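Local coordinates for enolase from the environmental genome shotgun sequencing of the Sargasso Sea (PDB 2QGY), which is of unknown function but, as a magnesium-binding member of the enolase superfamily, probably abstracts a proton alpha to the carboxylate of an unidentified acid substrate, at residues A[128-141]-A[317-331]. Sequence-based numbering, arbitrary orientation. Where two conformers were deposited one is given.
Sequences LTKSPKPNVPIYAT and VCSSIPNSEKAEIFP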
ATOM      1  N   LEU A 128     -18.668   5.767 -20.420  1.00 27.67           N
ATOM      2  CA  LEU A 128     -17.419   5.050 -20.598  1.00 29.41           C
ATOM      3  C   LEU A 128     -17.187   4.619 -22.039  1.00 30.37           C
ATOM      4  O   LEU A 128     -16.054   4.641 -22.521  1.00 31.41           O
ATOM      5  CB  LEU A 128     -17.345   3.848 -19.641  1.00 28.54           C
ATOM      6  CG  LEU A 128     -17.432   4.112 -18.127  1.00 28.44           C
ATOM      7  CD1 LEU A 128     -17.124   2.840 -17.348  1.00 28.34           C
ATOM      8  CD2 LEU A 128     -16.483   5.223 -17.682  1.00 29.36           C
ATOM      9  N   THR A 129     -18.251   4.222 -22.724  1.00 31.48           N
ATOM     10  CA  THR A 129     -18.135   3.820 -24.121  1.00 33.70           C
ATOM     11  C   THR A 129     -19.398   4.174 -24.871  1.00 34.04           C
ATOM     12  O   THR A 129     -20.464   4.332 -24.258  1.00 34.08           O
ATOM     13  CB  THR A 129     -17.866   2.295 -24.276  1.00 33.66           C
ATOM     14  OG1 THR A 129     -17.587   1.999 -25.651  1.00 36.95           O
ATOM     15  CG2 THR A 129     -19.074   1.464 -23.834  1.00 33.08           C
ATOM     16  N   LYS A 130     -19.407   4.266 -26.203  0.50 34.48           N
ATOM     17  CA  LYS A 130     -20.666   4.711 -26.888  0.50 34.34           C
ATOM     18  C   LYS A 130     -21.896   3.777 -26.760  0.50 34.35           C
ATOM     19  O   LYS A 130     -23.031   4.231 -26.623  0.50 34.33           O
ATOM     20  CB  LYS A 130     -20.423   5.019 -28.375  0.50 34.66           C
ATOM     21  CG  LYS A 130     -21.533   5.859 -29.030  0.50 35.02           C
ATOM     22  CD  LYS A 130     -21.804   5.412 -30.468  0.50 37.26           C
ATOM     23  CE  LYS A 130     -22.657   6.424 -31.227  0.50 37.62           C
ATOM     24  NZ  LYS A 130     -23.174   5.853 -32.506  0.50 38.92           N
ATOM     25  N   SER A 131     -21.613   2.479 -26.763  1.00 34.57           N
ATOM     26  CA  SER A 131     -22.496   1.344 -26.973  1.00 34.86           C
ATOM     27  C   SER A 131     -22.112   0.230 -26.002  1.00 34.89           C
ATOM     28  O   SER A 131     -21.537  -0.786 -26.402  1.00 34.59           O
ATOM     29  CB  SER A 131     -22.474   0.873 -28.440  1.00 36.02           C
ATOM     30  OG  SER A 131     -22.749   1.962 -29.327  1.00 37.38           O
ATOM     31  N   PRO A 132     -22.434   0.423 -24.705  1.00 34.54           N
ATOM     32  CA  PRO A 132     -22.114  -0.598 -23.686  1.00 34.02           C
ATOM     33  C   PRO A 132     -22.953  -1.847 -23.849  1.00 33.71           C
ATOM     34  O   PRO A 132     -24.053  -1.767 -24.393  1.00 33.96           O
ATOM     35  CB  PRO A 132     -22.480   0.080 -22.359  1.00 34.00           C
ATOM     36  CG  PRO A 132     -22.989   1.463 -22.687  1.00 33.86           C
ATOM     37  CD  PRO A 132     -23.157   1.589 -24.159  1.00 34.22           C
ATOM     38  N   LYS A 133     -22.456  -2.994 -23.388  1.00 33.25           N
ATOM     39  CA  LYS A 133     -23.286  -4.191 -23.340  1.00 34.30           C
ATOM     40  C   LYS A 133     -24.292  -4.021 -22.186  1.00 33.92           C
ATOM     41  O   LYS A 133     -23.925  -3.576 -21.101  1.00 35.55           O
ATOM     42  CB  LYS A 133     -22.451  -5.471 -23.182  1.00 33.75           C
ATOM     43  CG  LYS A 133     -21.257  -5.598 -24.148  1.00 36.49           C
ATOM     44  CD  LYS A 133     -20.514  -6.957 -23.996  1.00 36.38           C
ATOM     45  CE  LYS A 133     -19.789  -7.116 -22.650  1.00 40.15           C
ATOM     46  NZ  LYS A 133     -18.569  -6.228 -22.547  1.00 38.72           N
ATOM     47  N   PRO A 134     -25.576  -4.297 -22.431  1.00 33.17           N
ATOM     48  CA  PRO A 134     -26.568  -4.160 -21.354  1.00 32.53           C
ATOM     49  C   PRO A 134     -26.458  -5.248 -20.270  1.00 31.72           C
ATOM     50  O   PRO A 134     -26.848  -5.018 -19.118  1.00 32.58           O
ATOM     51  CB  PRO A 134     -27.903  -4.278 -22.101  1.00 33.03           C
ATOM     52  CG  PRO A 134     -27.579  -5.120 -23.305  1.00 32.91           C
ATOM     53  CD  PRO A 134     -26.197  -4.668 -23.719  1.00 33.22           C
ATOM     54  N   ASN A 135     -25.915  -6.401 -20.652  1.00 30.34           N
ATOM     55  CA  ASN A 135     -25.807  -7.601 -19.821  0.50 29.72           C
ATOM     56  C   ASN A 135     -24.340  -7.867 -19.453  1.00 29.48           C
ATOM     57  O   ASN A 135     -23.452  -7.569 -20.257  1.00 30.55           O
ATOM     58  CB  ASN A 135     -26.416  -8.818 -20.560  0.50 29.80           C
ATOM     59  CG  ASN A 135     -25.969  -8.945 -22.057  0.50 30.26           C
ATOM     60  OD1 ASN A 135     -26.599  -9.671 -22.839  0.50 29.51           O
ATOM     61  ND2 ASN A 135     -24.892  -8.263 -22.439  0.50 31.02           N
ATOM     62  N   VAL A 136     -24.080  -8.443 -18.282  1.00 26.14           N
ATOM     63  CA  VAL A 136     -22.694  -8.727 -17.922  1.00 24.37           C
ATOM     64  C   VAL A 136     -22.570 -10.136 -17.390  1.00 22.04           C
ATOM     65  O   VAL A 136     -23.173 -10.444 -16.376  1.00 22.79           O
ATOM     66  CB  VAL A 136     -22.199  -7.717 -16.847  1.00 24.17           C
ATOM     67  CG1 VAL A 136     -20.810  -8.160 -16.256  1.00 24.29           C
ATOM     68  CG2 VAL A 136     -22.164  -6.323 -17.441  1.00 24.63           C
ATOM     69  N   PRO A 137     -21.808 -11.013 -18.076  1.00 20.86           N
ATOM     70  CA  PRO A 137     -21.683 -12.350 -17.506  1.00 20.23           C
ATOM     71  C   PRO A 137     -21.075 -12.313 -16.098  1.00 19.64           C
ATOM     72  O   PRO A 137     -20.146 -11.524 -15.844  1.00 19.02           O
ATOM     73  CB  PRO A 137     -20.718 -13.055 -18.473  1.00 20.42           C
ATOM     74  CG  PRO A 137     -20.950 -12.305 -19.819  1.00 21.97           C
ATOM     75  CD  PRO A 137     -21.074 -10.874 -19.353  1.00 20.75           C
ATOM     76  N   ILE A 138     -21.587 -13.151 -15.210  1.00 18.99           N
ATOM     77  CA  ILE A 138     -21.086 -13.222 -13.833  1.00 18.79           C
ATOM     78  C   ILE A 138     -20.723 -14.635 -13.412  1.00 18.94           C
ATOM     79  O   ILE A 138     -21.141 -15.603 -14.035  1.00 19.59           O
ATOM     80  CB  ILE A 138     -22.123 -12.627 -12.816  1.00 18.82           C
ATOM     81  CG1 ILE A 138     -23.534 -13.194 -13.048  1.00 19.58           C
ATOM     82  CG2 ILE A 138     -22.178 -11.110 -12.927  1.00 19.97           C
ATOM     83  CD1 ILE A 138     -23.847 -14.482 -12.355  1.00 23.99           C
ATOM     84  N   TYR A 139     -19.951 -14.762 -12.334  1.00 17.76           N
ATOM     85  CA  TYR A 139     -19.738 -16.042 -11.704  1.00 17.06           C
ATOM     86  C   TYR A 139     -19.873 -15.806 -10.194  1.00 17.32           C
ATOM     87  O   TYR A 139     -19.764 -14.666  -9.725  1.00 19.20           O
ATOM     88  CB  TYR A 139     -18.349 -16.618 -12.058  1.00 17.16           C
ATOM     89  CG  TYR A 139     -17.196 -15.917 -11.349  1.00 14.81           C
ATOM     90  CD1 TYR A 139     -16.733 -16.374 -10.112  1.00 14.76           C
ATOM     91  CD2 TYR A 139     -16.595 -14.778 -11.904  1.00 15.19           C
ATOM     92  CE1 TYR A 139     -15.677 -15.698  -9.419  1.00 14.44           C
ATOM     93  CE2 TYR A 139     -15.550 -14.110 -11.249  1.00 16.31           C
ATOM     94  CZ  TYR A 139     -15.107 -14.566 -10.006  1.00 15.76           C
ATOM     95  OH  TYR A 139     -14.068 -13.928  -9.376  1.00 16.22           O
ATOM     96  N   ALA A 140     -20.118 -16.879  -9.459  1.00 17.19           N
ATOM     97  CA  ALA A 140     -20.351 -16.811  -8.031  1.00 17.91           C
ATOM     98  C   ALA A 140     -19.210 -17.395  -7.251  1.00 18.09           C
ATOM     99  O   ALA A 140     -18.725 -18.513  -7.540  1.00 18.30           O
ATOM    100  CB  ALA A 140     -21.648 -17.530  -7.673  1.00 17.76           C
ATOM    101  N   THR A 141     -18.791 -16.658  -6.226  1.00 18.42           N
ATOM    102  CA  THR A 141     -17.730 -17.114  -5.348  1.00 17.69           C
ATOM    103  C   THR A 141     -18.317 -17.777  -4.119  1.00 18.67           C
ATOM    104  O   THR A 141     -19.214 -17.237  -3.485  1.00 17.43           O
ATOM    105  CB  THR A 141     -16.813 -15.947  -4.938  1.00 18.66           C
ATOM    106  OG1 THR A 141     -16.118 -15.493  -6.096  1.00 17.00           O
ATOM    107  CG2 THR A 141     -15.807 -16.361  -3.891  1.00 18.69           C
ATOM    108  N   VAL A 317     -18.352  -0.943 -15.525  1.00 18.19           N
ATOM    109  CA  VAL A 317     -17.034  -1.051 -16.140  1.00 18.25           C
ATOM    110  C   VAL A 317     -16.993  -2.251 -17.081  1.00 18.10           C
ATOM    111  O   VAL A 317     -16.582  -2.112 -18.239  1.00 18.98           O
ATOM    112  CB  VAL A 317     -15.884  -1.149 -15.103  1.00 18.25           C
ATOM    113  CG1 VAL A 317     -14.526  -1.578 -15.776  1.00 17.72           C
ATOM    114  CG2 VAL A 317     -15.703   0.175 -14.471  1.00 18.67           C
ATOM    115  N   CYS A 318     -17.443  -3.410 -16.593  1.00 18.63           N
ATOM    116  CA  CYS A 318     -17.393  -4.645 -17.389  1.00 19.97           C
ATOM    117  C   CYS A 318     -18.177  -4.540 -18.691  1.00 21.02           C
ATOM    118  O   CYS A 318     -17.760  -5.095 -19.712  1.00 21.21           O
ATOM    119  CB  CYS A 318     -17.890  -5.858 -16.602  1.00 20.07           C
ATOM    120  SG  CYS A 318     -16.724  -6.365 -15.322  1.00 19.94           S
ATOM    121  N   SER A 319     -19.306  -3.833 -18.641  1.00 22.05           N
ATOM    122  CA  SER A 319     -20.147  -3.637 -19.827  1.00 23.39           C
ATOM    123  C   SER A 319     -19.516  -2.723 -20.878  1.00 23.67           C
ATOM    124  O   SER A 319     -19.949  -2.732 -22.044  1.00 24.14           O
ATOM    125  CB  SER A 319     -21.535  -3.123 -19.432  1.00 23.77           C
ATOM    126  OG  SER A 319     -21.503  -1.748 -19.128  1.00 24.09           O
ATOM    127  N   SER A 320     -18.453  -2.024 -20.474  1.00 23.35           N
ATOM    128  CA  SER A 320     -17.870  -0.979 -21.293  0.50 23.62           C
ATOM    129  C   SER A 320     -16.511  -1.362 -21.879  1.00 23.84           C
ATOM    130  O   SER A 320     -15.954  -0.612 -22.662  1.00 24.62           O
ATOM    131  CB  SER A 320     -17.748   0.318 -20.494  0.50 23.45           C
ATOM    132  OG  SER A 320     -16.571   0.330 -19.710  0.50 23.16           O
ATOM    133  N   ILE A 321     -15.988  -2.537 -21.517  1.00 24.17           N
ATOM    134  CA  ILE A 321     -14.678  -2.973 -22.061  1.00 24.79           C
ATOM    135  C   ILE A 321     -14.806  -4.235 -22.942  1.00 25.13           C
ATOM    136  O   ILE A 321     -15.627  -5.099 -22.655  1.00 24.80           O
ATOM    137  CB  ILE A 321     -13.601  -3.171 -20.949  1.00 24.31           C
ATOM    138  CG1 ILE A 321     -14.086  -4.199 -19.916  1.00 23.58           C
ATOM    139  CG2 ILE A 321     -13.273  -1.843 -20.275  1.00 26.71           C
ATOM    140  CD1 ILE A 321     -12.987  -4.746 -18.983  1.00 24.70           C
ATOM    141  N   PRO A 322     -13.994  -4.338 -24.022  1.00 26.05           N
ATOM    142  CA  PRO A 322     -14.099  -5.490 -24.925  1.00 26.44           C
ATOM    143  C   PRO A 322     -13.438  -6.746 -24.389  1.00 26.20           C
ATOM    144  O   PRO A 322     -13.730  -7.844 -24.896  1.00 27.44           O
ATOM    145  CB  PRO A 322     -13.365  -5.020 -26.180  1.00 27.16           C
ATOM    146  CG  PRO A 322     -12.350  -4.062 -25.690  1.00 27.36           C
ATOM    147  CD  PRO A 322     -12.968  -3.383 -24.475  1.00 27.04           C
ATOM    148  N   ASN A 323     -12.583  -6.604 -23.365  1.00 24.21           N
ATOM    149  CA  ASN A 323     -11.846  -7.760 -22.798  1.00 22.55           C
ATOM    150  C   ASN A 323     -12.217  -8.091 -21.343  1.00 22.02           C
ATOM    151  O   ASN A 323     -11.362  -8.446 -20.536  1.00 21.01           O
ATOM    152  CB  ASN A 323     -10.332  -7.563 -22.900  1.00 22.76           C
ATOM    153  CG  ASN A 323      -9.839  -6.424 -22.048  1.00 22.04           C
ATOM    154  OD1 ASN A 323     -10.526  -5.414 -21.902  1.00 20.44           O
ATOM    155  ND2 ASN A 323      -8.627  -6.561 -21.496  1.00 18.85           N
ATOM    156  N   SER A 324     -13.493  -7.940 -21.003  1.00 20.93           N
ATOM    157  CA  SER A 324     -13.975  -8.350 -19.700  0.50 21.06           C
ATOM    158  C   SER A 324     -14.075  -9.872 -19.638  1.00 21.19           C
ATOM    159  O   SER A 324     -14.477 -10.521 -20.625  1.00 21.61           O
ATOM    160  CB  SER A 324     -15.351  -7.743 -19.450  0.50 20.95           C
ATOM    161  OG  SER A 324     -16.291  -8.302 -20.346  0.50 20.58           O
ATOM    162  N   GLU A 325     -13.703 -10.440 -18.496  1.00 20.15           N
ATOM    163  CA  GLU A 325     -14.044 -11.819 -18.212  1.00 21.20           C
ATOM    164  C   GLU A 325     -15.281 -11.756 -17.326  1.00 20.58           C
ATOM    165  O   GLU A 325     -15.801 -10.671 -17.079  1.00 20.34           O
ATOM    166  CB  GLU A 325     -12.900 -12.554 -17.493  1.00 21.27           C
ATOM    167  CG  GLU A 325     -12.188 -13.546 -18.363  1.00 23.76           C
ATOM    168  CD  GLU A 325     -13.040 -14.768 -18.708  1.00 26.90           C
ATOM    169  OE1 GLU A 325     -12.515 -15.658 -19.396  1.00 26.92           O
ATOM    170  OE2 GLU A 325     -14.216 -14.863 -18.291  1.00 24.01           O
ATOM    171  N   LYS A 326     -15.725 -12.903 -16.836  1.00 20.31           N
ATOM    172  CA  LYS A 326     -16.882 -12.952 -15.954  1.00 20.24           C
ATOM    173  C   LYS A 326     -16.623 -12.158 -14.666  1.00 19.21           C
ATOM    174  O   LYS A 326     -15.512 -12.183 -14.133  1.00 18.61           O
ATOM    175  CB  LYS A 326     -17.233 -14.396 -15.658  1.00 20.13           C
ATOM    176  CG  LYS A 326     -17.778 -15.121 -16.908  1.00 21.74           C
ATOM    177  CD  LYS A 326     -17.951 -16.572 -16.603  1.00 27.20           C
ATOM    178  CE  LYS A 326     -16.815 -17.366 -17.231  1.00 31.53           C
ATOM    179  NZ  LYS A 326     -16.745 -17.087 -18.722  1.00 36.18           N
ATOM    180  N   ALA A 327     -17.647 -11.414 -14.238  1.00 18.06           N
ATOM    181  CA  ALA A 327     -17.580 -10.507 -13.098  1.00 16.79           C
ATOM    182  C   ALA A 327     -17.985 -11.194 -11.812  1.00 16.97           C
ATOM    183  O   ALA A 327     -18.929 -11.979 -11.803  1.00 17.54           O
ATOM    184  CB  ALA A 327     -18.485  -9.286 -13.361  1.00 15.59           C
ATOM    185  N   GLU A 328     -17.282 -10.888 -10.713  1.00 15.72           N
ATOM    186  CA  GLU A 328     -17.435 -11.641  -9.480  1.00 15.17           C
ATOM    187  C   GLU A 328     -18.651 -11.195  -8.642  1.00 15.85           C
ATOM    188  O   GLU A 328     -18.832  -9.982  -8.382  1.00 16.21           O
ATOM    189  CB  GLU A 328     -16.179 -11.465  -8.607  1.00 14.04           C
ATOM    190  CG  GLU A 328     -16.270 -12.253  -7.322  1.00 15.19           C
ATOM    191  CD  GLU A 328     -14.959 -12.268  -6.540  1.00 16.42           C
ATOM    192  OE1 GLU A 328     -14.234 -11.254  -6.601  1.00 19.03           O
ATOM    193  OE2 GLU A 328     -14.649 -13.300  -5.903  1.00 16.86           O
ATOM    194  N   ILE A 329     -19.478 -12.145  -8.241  1.00 15.98           N
ATOM    195  CA  ILE A 329     -20.565 -11.873  -7.274  1.00 16.91           C
ATOM    196  C   ILE A 329     -20.463 -12.803  -6.068  1.00 16.62           C
ATOM    197  O   ILE A 329     -19.987 -13.921  -6.188  1.00 17.03           O
ATOM    198  CB  ILE A 329     -21.984 -11.966  -7.904  1.00 18.34           C
ATOM    199  CG1 ILE A 329     -22.293 -13.382  -8.327  1.00 20.64           C
ATOM    200  CG2 ILE A 329     -22.161 -10.987  -9.094  1.00 17.71           C
ATOM    201  CD1 ILE A 329     -23.722 -13.783  -8.038  1.00 28.10           C
ATOM    202  N   PHE A 330     -20.875 -12.306  -4.906  1.00 17.42           N
ATOM    203  CA  PHE A 330     -21.013 -13.104  -3.699  1.00 16.84           C
ATOM    204  C   PHE A 330     -22.508 -13.245  -3.497  1.00 17.17           C
ATOM    205  O   PHE A 330     -23.158 -12.295  -3.077  1.00 17.05           O
ATOM    206  CB  PHE A 330     -20.375 -12.404  -2.491  1.00 17.73           C
ATOM    207  CG  PHE A 330     -18.903 -12.564  -2.434  1.00 14.47           C
ATOM    208  CD1 PHE A 330     -18.317 -13.479  -1.566  1.00 18.39           C
ATOM    209  CD2 PHE A 330     -18.085 -11.812  -3.273  1.00 16.67           C
ATOM    210  CE1 PHE A 330     -16.934 -13.624  -1.535  1.00 18.03           C
ATOM    211  CE2 PHE A 330     -16.688 -11.954  -3.253  1.00 17.21           C
ATOM    212  CZ  PHE A 330     -16.116 -12.873  -2.379  1.00 18.70           C
ATOM    213  N   PRO A 331     -23.067 -14.396  -3.897  1.00 18.29           N
ATOM    214  CA  PRO A 331     -24.515 -14.517  -3.832  1.00 18.25           C
ATOM    215  C   PRO A 331     -25.051 -14.265  -2.420  1.00 18.12           C
ATOM    216  O   PRO A 331     -26.112 -13.661  -2.297  1.00 19.08           O
ATOM    217  CB  PRO A 331     -24.776 -15.959  -4.273  1.00 18.93           C
ATOM    218  CG  PRO A 331     -23.646 -16.258  -5.212  1.00 18.93           C
ATOM    219  CD  PRO A 331     -22.441 -15.608  -4.457  1.00 18.49           C
TER
HETATM  220  O   HOH W   1     -16.226  -1.166 -25.689  1.00 45.27           O
HETATM  221  O   HOH W   2     -18.326  -9.965 -17.446  1.00 23.24           O
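The ring of Tyr139 lies over the backbone and side-chain stem of Glu328: Glu328 CA sits 4.0 Å from the Tyr139 ring centroid and 29° off its normal, a CH-pi contact, while Lys326 O meets the ring's edge. With chi1 at 74°, CG of Tyr139 is held between its backbone N and carbonyl carbon, swinging the ring across the neighbouring strand. Strands 135-141 and 327-329 pair in parallel sense, their short axes 43° apart, and four backbone bonds fix the register: Ala327 N to Pro137 O (3.0 Å), Tyr139 N to Ala327 O, Ile329 N to Tyr139 O and Thr141 N to Ile329 O. This pairing joins the first and last parallel strands of the enolase-type barrel.

On the other face, Ile138 CG2 meets Ile329 CG2 at 3.8 Å, and the Pro331 ring presses on Ala140, with CG only 3.4 Å from Ala140 CB. Val136 is a forked knob: CG1 settles against both Cys318 CB and Ala327 CB, whereas CG2 rests on Ser319 CB. Leu128 and Thr129 form a corner into which Ser320 fits, Leu128 CD1 and CB against Ser320 OG and Thr129 CG2 3.7 Å from Ser320 CA. Lys133 reaches the carbonyls of Cys318 and Ser319, its N bonding Ser319 O (2.9 Å) and its bent chain bringing NZ to an in-plane lone pair of Cys318 O.

At the opposite end, Thr141 CB makes a CH-pi contact over one face of the Phe330 ring, toward its rim, and Thr141 OG1 donates to the anti lone pair of Glu328 OE2 at 2.6 Å. Lys169 reaches both that OE2, as a salt bridge, and Tyr139 OH; Cys303 N bonds OE1. With the magnesium ion about 6 Å from the Glu328 side chain, these bonds imply a carboxylate fixed in position beside the metal site.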